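Local coordinates for arginase (RocF) (Helicobacter pylori, PDB 4G3H), which probably catalyses the manganese-dependent hydrolysis of L-arginine to L-ornithine and urea, at residues 86-91 with 278-283; 115-120 with 234-239; 183-188 with 203-208. One frame throughout, in Å; residues are numbered along the deposited sequence.

Contact 1 of 3, residues 86-91 with 278-283; sequences ILSSEH and EVTEYN
Where strand 84-87 runs parallel to strand 274-280, one backbone bond fixes the strand pairing: Val-279 N donates to Ile-86 O at 2.9 Å. Just past it the packing is dense and buried. Glu-278, its CG anti to the backbone N (chi1 179°) and the chain extended beyond, brings OE2 to Ser-88, whose OG donates to it at 2.6 Å on the anti lone pair; its OE1 is held by Tyr-230. Thr-280 lays CG2 over the centre of the His-91 ring, a CH-pi contact 3.6 Å from the centroid. Thr-280 OG1 lies 3.0 Å from both Ser-88 OG and Ser-89 O; it has one proton, and either bond would be weak.

Round the Ser-89 peptide groups the packing is looser: one water links Ser-89 N to Val-279 O, another Ser-89 O to Tyr-282 N. Though Glu-90 and Glu-281 are partly exposed, Glu-281 N donates to Ser-89 O at 3.2 Å and Glu-281 OE2, its chain bent at chi2, accepts from His-91 N at 2.8 Å. With the His-91 side chain about 2 Å from one manganese ion at nearest atoms, these are the carboxyl-terminal ends of central strands of the parallel arginase sheet, where the metal site is built.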
loop_
_atom_site.group_PDB
_atom_site.type_symbol
_atom_site.label_atom_id
_atom_site.label_comp_id
_atom_site.label_asym_id
_atom_site.label_seq_id
_atom_site.Cartn_x
_atom_site.Cartn_y
_atom_site.Cartn_z
ATOM N N ILE A 86 7.660 3.989 -0.751
ATOM C CA ILE A 86 7.128 3.598 -2.050
ATOM C C ILE A 86 5.825 4.265 -2.496
ATOM O O ILE A 86 4.776 4.069 -1.883
ATOM C CB ILE A 86 6.912 2.068 -2.083
ATOM C CG1 ILE A 86 8.194 1.361 -1.641
ATOM C CG2 ILE A 86 6.510 1.623 -3.484
ATOM C CD1 ILE A 86 7.968 -0.045 -1.174
ATOM N N LEU A 87 5.901 5.000 -3.492
ATOM C CA LEU A 87 4.816 5.504 -4.204
ATOM C C LEU A 87 4.318 4.633 -5.320
ATOM O O LEU A 87 4.694 4.742 -6.303
ATOM C CB LEU A 87 4.938 6.977 -4.529
ATOM C CG LEU A 87 5.717 7.897 -3.664
ATOM C CD1 LEU A 87 6.147 8.986 -4.111
ATOM C CD2 LEU A 87 5.036 8.203 -2.643
ATOM N N SER A 88 3.399 3.834 -4.972
ATOM C CA SER A 88 2.795 2.806 -5.688
ATOM C C SER A 88 1.902 3.081 -6.891
ATOM O O SER A 88 1.660 2.319 -7.519
ATOM C CB SER A 88 2.321 1.711 -4.817
ATOM O OG SER A 88 1.236 1.915 -4.252
ATOM N N SER A 89 1.418 4.297 -6.928
ATOM C CA SER A 89 0.526 4.923 -7.762
ATOM C C SER A 89 -0.874 4.421 -7.562
ATOM O O SER A 89 -1.500 5.010 -7.169
ATOM C CB SER A 89 0.888 4.780 -9.223
ATOM O OG SER A 89 0.236 5.489 -10.054
ATOM N N GLU A 90 -1.124 3.217 -7.812
ATOM C CA GLU A 90 -2.312 2.523 -7.627
ATOM C C GLU A 90 -2.252 1.356 -6.705
ATOM O O GLU A 90 -1.365 0.734 -6.750
ATOM C CB GLU A 90 -3.010 2.268 -8.959
ATOM C CG GLU A 90 -2.381 1.465 -9.908
ATOM C CD GLU A 90 -3.143 1.389 -11.220
ATOM O OE1 GLU A 90 -3.292 2.298 -11.990
ATOM O OE2 GLU A 90 -3.527 0.362 -11.532
ATOM N N HIS A 91 -3.216 1.199 -5.806
ATOM C CA HIS A 91 -3.123 0.107 -4.860
ATOM C C HIS A 91 -2.943 -1.285 -5.437
ATOM O O HIS A 91 -2.345 -2.140 -4.792
ATOM C CB HIS A 91 -4.313 0.111 -3.899
ATOM C CG HIS A 91 -3.907 -0.003 -2.463
ATOM N ND1 HIS A 91 -2.657 -0.443 -2.081
ATOM C CD2 HIS A 91 -4.572 0.277 -1.321
ATOM C CE1 HIS A 91 -2.570 -0.425 -0.764
ATOM N NE2 HIS A 91 -3.719 0.009 -0.278
ATOM N N GLU A 278 4.293 2.278 2.023
ATOM C CA GLU A 278 3.728 2.508 0.708
ATOM C C GLU A 278 2.581 3.513 0.843
ATOM O O GLU A 278 1.691 3.332 1.684
ATOM C CB GLU A 278 3.180 1.186 0.151
ATOM C CG GLU A 278 2.525 1.275 -1.223
ATOM C CD GLU A 278 1.561 0.123 -1.488
ATOM O OE1 GLU A 278 1.653 -0.916 -0.800
ATOM O OE2 GLU A 278 0.712 0.250 -2.392
ATOM N N VAL A 279 2.608 4.577 0.045
ATOM C CA VAL A 279 1.529 5.571 0.067
ATOM C C VAL A 279 1.012 5.559 -1.357
ATOM O O VAL A 279 1.779 5.707 -2.306
ATOM C CB VAL A 279 2.026 6.984 0.468
ATOM C CG1 VAL A 279 0.849 7.960 0.481
ATOM C CG2 VAL A 279 2.662 6.940 1.850
ATOM N N THR A 280 -0.291 5.379 -1.512
ATOM C CA THR A 280 -0.854 5.238 -2.844
ATOM C C THR A 280 -2.201 5.921 -3.063
ATOM O O THR A 280 -2.811 6.449 -2.135
ATOM C CB THR A 280 -1.014 3.729 -3.143
ATOM O OG1 THR A 280 -1.275 3.518 -4.534
ATOM C CG2 THR A 280 -2.171 3.162 -2.316
ATOM N N GLU A 281 -2.650 5.892 -4.314
ATOM C CA GLU A 281 -3.927 6.464 -4.722
ATOM C C GLU A 281 -4.043 7.978 -4.604
ATOM O O GLU A 281 -5.047 8.506 -4.119
ATOM C CB GLU A 281 -5.075 5.792 -3.957
ATOM C CG GLU A 281 -5.250 4.294 -4.250
ATOM C CD GLU A 281 -5.607 3.996 -5.708
ATOM O OE1 GLU A 281 -6.122 4.894 -6.401
ATOM O OE2 GLU A 281 -5.385 2.853 -6.159
ATOM N N TYR A 282 -3.001 8.680 -5.023
ATOM C CA TYR A 282 -3.055 10.130 -5.034
ATOM C C TYR A 282 -3.341 10.474 -6.487
ATOM O O TYR A 282 -2.497 10.260 -7.349
ATOM C CB TYR A 282 -1.730 10.754 -4.608
ATOM C CG TYR A 282 -1.702 12.245 -4.826
ATOM C CD1 TYR A 282 -2.727 13.054 -4.338
ATOM C CD2 TYR A 282 -0.676 12.846 -5.542
ATOM C CE1 TYR A 282 -2.735 14.423 -4.561
ATOM C CE2 TYR A 282 -0.670 14.220 -5.773
ATOM C CZ TYR A 282 -1.707 15.001 -5.279
ATOM O OH TYR A 282 -1.724 16.356 -5.507
ATOM N N ASN A 283 -4.542 10.972 -6.758
ATOM C CA ASN A 283 -4.934 11.336 -8.116
ATOM C C ASN A 283 -5.413 12.786 -8.130
ATOM O O ASN A 283 -6.597 13.063 -7.942
ATOM C CB ASN A 283 -6.056 10.421 -8.611
ATOM C CG ASN A 283 -6.357 10.616 -10.089
ATOM O OD1 ASN A 283 -6.105 11.686 -10.649
ATOM N ND2 ASN A 283 -6.913 9.587 -10.724
HETATM O O HOH W 1 -0.799 7.877 -6.359
HETATM O O HOH W 2 1.692 6.653 -5.088
#

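Contact 2 of 3, residues 115-120 with 234-239; sequences LDAHAD and DLDIMD. With MN (manganese (II) ion), chain F; MN (manganese (II) ion), chain E.
Asp-116 sets its CG anti to the backbone N (chi1 -162°), which turns its carboxylate toward both manganese ions. OD1 reaches the manganese of chain F and OD2 reaches the manganese of chain E, the latter at 2.1 Å, spanning the pair. Asp-234 takes a similar anti rotamer (chi1 -177°) but bridges with one atom: its OD2 lies 2.3 Å from manganese F and more loosely, at 2.5 Å, from manganese E. The two carboxylates cross obliquely. Asp-236 differs, with CG in the crowded position between the backbone N and the carbonyl carbon (chi1 64°), and OD2 binds manganese F at 2.1 Å. His-118 comes to the same ion from the other segment through ND1, with Asp-236 OD2 at its ring edge and in its plane; its NE2 is hydrogen-bonded with Glu-250, which would fix the ring's rotation. Asp-120 OD2 is the third carboxylate oxygen on manganese E and is also hydrogen-bonded with Tyr-114; the His-91 side chain lies near this ion too.

Together they form the binuclear manganese centre of the arginase fold, set in the loops that follow the parallel strands 110-115 and 228-234, with Asp-234 and Asp-236 as its DxD pair.

Second-shell bonds hold the ligands in their poses. Asp-116 OD1 and Asp-234 OD1 each close an Asx turn, accepting from the backbone N two residues on; His-118 N gives the former bond at 2.6 Å, from above the carboxylate plane. Asp-236 OD1 is gripped from the opposite segment by Ala-117 N at 3.0 Å. Farther from the metals, Asp-234 N donates to Leu-115 O at 2.8 Å, nearly along the C=O axis, and Ile-237 CD1 packs against Leu-115 CB in the apolar layer beneath helix 256-269.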
loop_
_atom_site.group_PDB
_atom_site.type_symbol
_atom_site.label_atom_id
_atom_site.label_comp_id
_atom_site.label_asym_id
_atom_site.label_seq_id
_atom_site.Cartn_x
_atom_site.Cartn_y
_atom_site.Cartn_z
ATOM N N LEU A 115 -4.014 0.847 5.738
ATOM C CA LEU A 115 -4.900 1.990 5.958
ATOM C C LEU A 115 -5.625 2.236 4.652
ATOM O O LEU A 115 -5.009 2.627 3.659
ATOM C CB LEU A 115 -4.087 3.218 6.371
ATOM C CG LEU A 115 -3.479 3.132 7.777
ATOM C CD1 LEU A 115 -2.414 2.041 7.811
ATOM C CD2 LEU A 115 -2.873 4.490 8.156
ATOM N N ASP A 116 -6.940 2.035 4.660
ATOM C CA ASP A 116 -7.698 2.130 3.420
ATOM C C ASP A 116 -9.200 2.182 3.702
ATOM O O ASP A 116 -9.666 1.707 4.741
ATOM C CB ASP A 116 -7.378 0.868 2.611
ATOM C CG ASP A 116 -7.722 0.978 1.148
ATOM O OD1 ASP A 116 -8.795 1.497 0.787
ATOM O OD2 ASP A 116 -6.906 0.504 0.345
ATOM N N ALA A 117 -9.955 2.760 2.776
ATOM C CA ALA A 117 -11.399 2.818 2.923
ATOM C C ALA A 117 -11.940 1.465 2.460
ATOM O O ALA A 117 -13.074 1.103 2.774
ATOM C CB ALA A 117 -11.980 3.936 2.057
ATOM N N HIS A 118 -11.108 0.724 1.722
ATOM C CA HIS A 118 -11.487 -0.585 1.179
ATOM C C HIS A 118 -10.642 -1.750 1.698
ATOM O O HIS A 118 -9.517 -1.563 2.152
ATOM C CB HIS A 118 -11.394 -0.567 -0.353
ATOM C CG HIS A 118 -11.999 0.649 -0.983
ATOM N ND1 HIS A 118 -11.270 1.784 -1.257
ATOM C CD2 HIS A 118 -13.274 0.922 -1.352
ATOM C CE1 HIS A 118 -12.067 2.706 -1.766
ATOM N NE2 HIS A 118 -13.289 2.209 -1.833
ATOM N N ALA A 119 -11.192 -2.956 1.601
ATOM C CA ALA A 119 -10.503 -4.165 2.039
ATOM C C ALA A 119 -9.602 -4.705 0.924
ATOM O O ALA A 119 -8.634 -5.421 1.185
ATOM C CB ALA A 119 -11.525 -5.227 2.450
ATOM N N ASP A 120 -9.931 -4.361 -0.319
ATOM C CA ASP A 120 -9.151 -4.800 -1.480
ATOM C C ASP A 120 -8.932 -6.311 -1.545
ATOM O O ASP A 120 -7.865 -6.774 -1.957
ATOM C CB ASP A 120 -7.782 -4.104 -1.512
ATOM C CG ASP A 120 -7.883 -2.606 -1.781
ATOM O OD1 ASP A 120 -8.943 -2.146 -2.244
ATOM O OD2 ASP A 120 -6.886 -1.889 -1.545
ATOM N N ASP A 234 -3.494 4.014 1.827
ATOM C CA ASP A 234 -4.329 4.450 0.708
ATOM C C ASP A 234 -4.986 5.746 1.192
ATOM O O ASP A 234 -5.721 5.742 2.176
ATOM C CB ASP A 234 -5.409 3.405 0.406
ATOM C CG ASP A 234 -6.272 3.779 -0.794
ATOM O OD1 ASP A 234 -6.495 4.990 -1.054
ATOM O OD2 ASP A 234 -6.742 2.849 -1.478
ATOM N N LEU A 235 -4.733 6.847 0.497
ATOM C CA LEU A 235 -5.269 8.138 0.901
ATOM C C LEU A 235 -6.796 8.225 1.007
ATOM O O LEU A 235 -7.322 9.124 1.663
ATOM C CB LEU A 235 -4.741 9.229 -0.039
ATOM C CG LEU A 235 -3.213 9.424 -0.023
ATOM C CD1 LEU A 235 -2.794 10.312 -1.186
ATOM C CD2 LEU A 235 -2.771 10.030 1.310
ATOM N N ASP A 236 -7.514 7.303 0.378
ATOM C CA ASP A 236 -8.965 7.372 0.468
ATOM C C ASP A 236 -9.476 6.973 1.855
ATOM O O ASP A 236 -10.684 6.877 2.072
ATOM C CB ASP A 236 -9.642 6.526 -0.624
ATOM C CG ASP A 236 -9.360 5.040 -0.496
ATOM O OD1 ASP A 236 -9.012 4.566 0.606
ATOM O OD2 ASP A 236 -9.511 4.339 -1.513
ATOM N N ILE A 237 -8.558 6.742 2.794
ATOM C CA ILE A 237 -8.978 6.406 4.146
ATOM C C ILE A 237 -9.543 7.702 4.721
ATOM O O ILE A 237 -10.389 7.691 5.619
ATOM C CB ILE A 237 -7.804 5.902 5.018
ATOM C CG1 ILE A 237 -8.317 5.566 6.425
ATOM C CG2 ILE A 237 -6.706 6.937 5.073
ATOM C CD1 ILE A 237 -7.290 4.900 7.335
ATOM N N MET A 238 -9.073 8.826 4.189
ATOM C CA MET A 238 -9.571 10.125 4.630
ATOM C C MET A 238 -10.967 10.320 4.043
ATOM O O MET A 238 -11.261 9.827 2.954
ATOM C CB MET A 238 -8.656 11.257 4.155
ATOM C CG MET A 238 -7.346 11.366 4.914
ATOM S SD MET A 238 -6.384 12.801 4.399
ATOM C CE MET A 238 -5.570 12.128 2.959
ATOM N N ASP A 239 -11.823 11.031 4.767
ATOM C CA ASP A 239 -13.185 11.271 4.311
ATOM C C ASP A 239 -13.256 11.769 2.865
ATOM O O ASP A 239 -12.539 12.691 2.481
ATOM C CB ASP A 239 -13.869 12.288 5.216
ATOM C CG ASP A 239 -15.346 12.419 4.917
ATOM O OD1 ASP A 239 -16.111 11.523 5.332
ATOM O OD2 ASP A 239 -15.735 13.403 4.254
HETATM MN MN MN F . -9.001 2.309 -1.293
HETATM MN MN MN E . -6.837 0.385 -1.714
#

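Contact 3 of 3, residues 183-188 with 203-208; sequences GVRSTE and FSVDAI
A positive phi at Gly-183 (78°) turns the chain as it leaves strand 179-182; the N-H of this residue faces the second segment. On that side Val-205 has CG1 anti to the backbone N (chi1 170°), which leaves CG2 beside that nitrogen and aimed at the turn, while Ile-208, with CG1 anti to its carbonyl carbon, extends CD1 to the same place. Gly-183 N donates to Phe-203 O at 2.8 Å, nearly along the C=O axis, and Ile-208 CD1 rests against that nitrogen at 3.7 Å. Val-205 CG2 touches the glycine from its carbonyl side, 3.9 Å from Gly-183 O.

Strands 179-182 and 202-203 are parallel neighbours joined through helix 189-198, a beta-alpha-beta crossover at the edge of the main sheet, and the contact lies where both strands end. Ser-204 then serves as the N-cap of helix 205-210, its OG accepting a weak bond from Ala-207 N.

Arg-185 starts with CG crowded between the backbone N and the carbonyl carbon (chi1 50°) and runs extended to NE, and a bend at the last torsion brings NH2 back to Gly-183 O. NH2 donates to that oxygen at 3.1 Å, close to the guanidinium plane, and also lies 3.9 Å from Val-205 CG2. Its NH1 is held by the Glu-250 carbonyl. A water bridges the segments too, donating to Val-184 O at 2.7 Å and accepting from Val-205 N.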
loop_
_atom_site.group_PDB
_atom_site.type_symbol
_atom_site.label_atom_id
_atom_site.label_comp_id
_atom_site.label_asym_id
_atom_site.label_seq_id
_atom_site.Cartn_x
_atom_site.Cartn_y
_atom_site.Cartn_z
ATOM N N GLY A 183 -9.785 1.918 9.068
ATOM C CA GLY A 183 -10.707 2.761 8.322
ATOM C C GLY A 183 -11.530 2.124 7.213
ATOM O O GLY A 183 -12.228 2.829 6.478
ATOM N N VAL A 184 -11.467 0.803 7.082
ATOM C CA VAL A 184 -12.223 0.109 6.037
ATOM C C VAL A 184 -13.724 0.346 6.212
ATOM O O VAL A 184 -14.277 0.116 7.287
ATOM C CB VAL A 184 -11.933 -1.406 6.059
ATOM C CG1 VAL A 184 -12.805 -2.125 5.043
ATOM C CG2 VAL A 184 -10.461 -1.651 5.760
ATOM N N ARG A 185 -14.385 0.795 5.149
ATOM C CA ARG A 185 -15.808 1.085 5.235
ATOM C C ARG A 185 -16.594 0.845 3.953
ATOM O O ARG A 185 -17.801 1.060 3.922
ATOM C CB ARG A 185 -15.996 2.537 5.672
ATOM C CG ARG A 185 -15.171 3.527 4.857
ATOM C CD ARG A 185 -15.384 4.934 5.355
ATOM N NE ARG A 185 -14.780 5.951 4.500
ATOM C CZ ARG A 185 -13.481 6.237 4.446
ATOM N NH1 ARG A 185 -13.060 7.193 3.631
ATOM N NH2 ARG A 185 -12.605 5.577 5.197
ATOM N N SER A 186 -15.918 0.411 2.898
ATOM C CA SER A 186 -16.587 0.159 1.630
ATOM C C SER A 186 -16.132 -1.196 1.122
ATOM O O SER A 186 -15.018 -1.335 0.620
ATOM C CB SER A 186 -16.232 1.259 0.625
ATOM O OG SER A 186 -16.902 1.072 -0.606
ATOM N N THR A 187 -17.001 -2.195 1.248
ATOM C CA THR A 187 -16.664 -3.554 0.841
ATOM C C THR A 187 -17.825 -4.330 0.215
ATOM O O THR A 187 -18.977 -3.887 0.235
ATOM C CB THR A 187 -16.195 -4.361 2.059
ATOM O OG1 THR A 187 -17.254 -4.400 3.024
ATOM C CG2 THR A 187 -14.972 -3.715 2.695
ATOM N N GLU A 188 -17.504 -5.497 -0.338
ATOM C CA GLU A 188 -18.503 -6.385 -0.931
ATOM C C GLU A 188 -18.771 -7.461 0.121
ATOM O O GLU A 188 -17.884 -7.787 0.913
ATOM C CB GLU A 188 -17.960 -7.057 -2.194
ATOM C CG GLU A 188 -17.542 -6.102 -3.290
ATOM C CD GLU A 188 -18.679 -5.215 -3.742
ATOM O OE1 GLU A 188 -19.738 -5.753 -4.136
ATOM O OE2 GLU A 188 -18.514 -3.978 -3.704
ATOM N N PHE A 203 -10.213 -2.136 12.296
ATOM C CA PHE A 203 -10.558 -1.002 13.142
ATOM C C PHE A 203 -11.228 0.071 12.301
ATOM O O PHE A 203 -10.594 0.695 11.453
ATOM C CB PHE A 203 -9.301 -0.462 13.824
ATOM C CG PHE A 203 -8.628 -1.467 14.722
ATOM C CD1 PHE A 203 -9.237 -1.882 15.905
ATOM C CD2 PHE A 203 -7.393 -2.017 14.374
ATOM C CE1 PHE A 203 -8.626 -2.831 16.729
ATOM C CE2 PHE A 203 -6.773 -2.967 15.189
ATOM C CZ PHE A 203 -7.388 -3.375 16.368
ATOM N N SER A 204 -12.521 0.274 12.540
ATOM C CA SER A 204 -13.300 1.252 11.784
ATOM C C SER A 204 -12.947 2.690 12.104
ATOM O O SER A 204 -12.261 2.972 13.081
ATOM C CB SER A 204 -14.792 1.053 12.047
ATOM O OG SER A 204 -15.119 1.410 13.381
ATOM N N VAL A 205 -13.444 3.593 11.267
ATOM C CA VAL A 205 -13.241 5.016 11.439
ATOM C C VAL A 205 -13.679 5.454 12.834
ATOM O O VAL A 205 -13.010 6.263 13.473
ATOM C CB VAL A 205 -14.058 5.823 10.397
ATOM C CG1 VAL A 205 -14.020 7.307 10.743
ATOM C CG2 VAL A 205 -13.498 5.584 8.990
ATOM N N ASP A 206 -14.806 4.917 13.299
ATOM C CA ASP A 206 -15.335 5.268 14.613
ATOM C C ASP A 206 -14.467 4.779 15.769
ATOM O O ASP A 206 -14.260 5.510 16.738
ATOM C CB ASP A 206 -16.761 4.730 14.775
ATOM C CG ASP A 206 -17.744 5.371 13.806
ATOM O OD1 ASP A 206 -17.808 6.617 13.751
ATOM O OD2 ASP A 206 -18.459 4.631 13.099
ATOM N N ALA A 207 -13.960 3.552 15.682
ATOM C CA ALA A 207 -13.109 3.021 16.745
ATOM C C ALA A 207 -11.841 3.861 16.840
ATOM O O ALA A 207 -11.357 4.151 17.933
ATOM C CB ALA A 207 -12.744 1.563 16.467
ATOM N N ILE A 208 -11.309 4.242 15.683
ATOM C CA ILE A 208 -10.100 5.052 15.618
ATOM C C ILE A 208 -10.365 6.428 16.217
ATOM O O ILE A 208 -9.561 6.949 16.984
ATOM C CB ILE A 208 -9.621 5.214 14.149
ATOM C CG1 ILE A 208 -9.122 3.865 13.611
ATOM C CG2 ILE A 208 -8.532 6.271 14.063
ATOM C CD1 ILE A 208 -8.907 3.833 12.108
HETATM O O HOH W 3 -14.866 2.250 8.911
#

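Overall arrangement
The three contacts step across the sheet, each nested along the chain inside the loop closed by the one before. Contact 2 holds the manganese pair; contact 1, its centre about 11 Å away, meets it where Thr-280 O probably accepts from Leu-235 N at 3.3 Å and where His-91 packs on Asp-116 and Asp-120. Contact 3 is closer, about 8 Å between centres, joined by Ala-117 O, which probably accepts from Arg-185 N at 2.7 Å and from Ser-186 N. The Arg-185 side chain stands about 8 Å from a manganese ion at nearest atoms. Contacts 1 and 3 do not touch, their nearest atoms being about 9 Å apart.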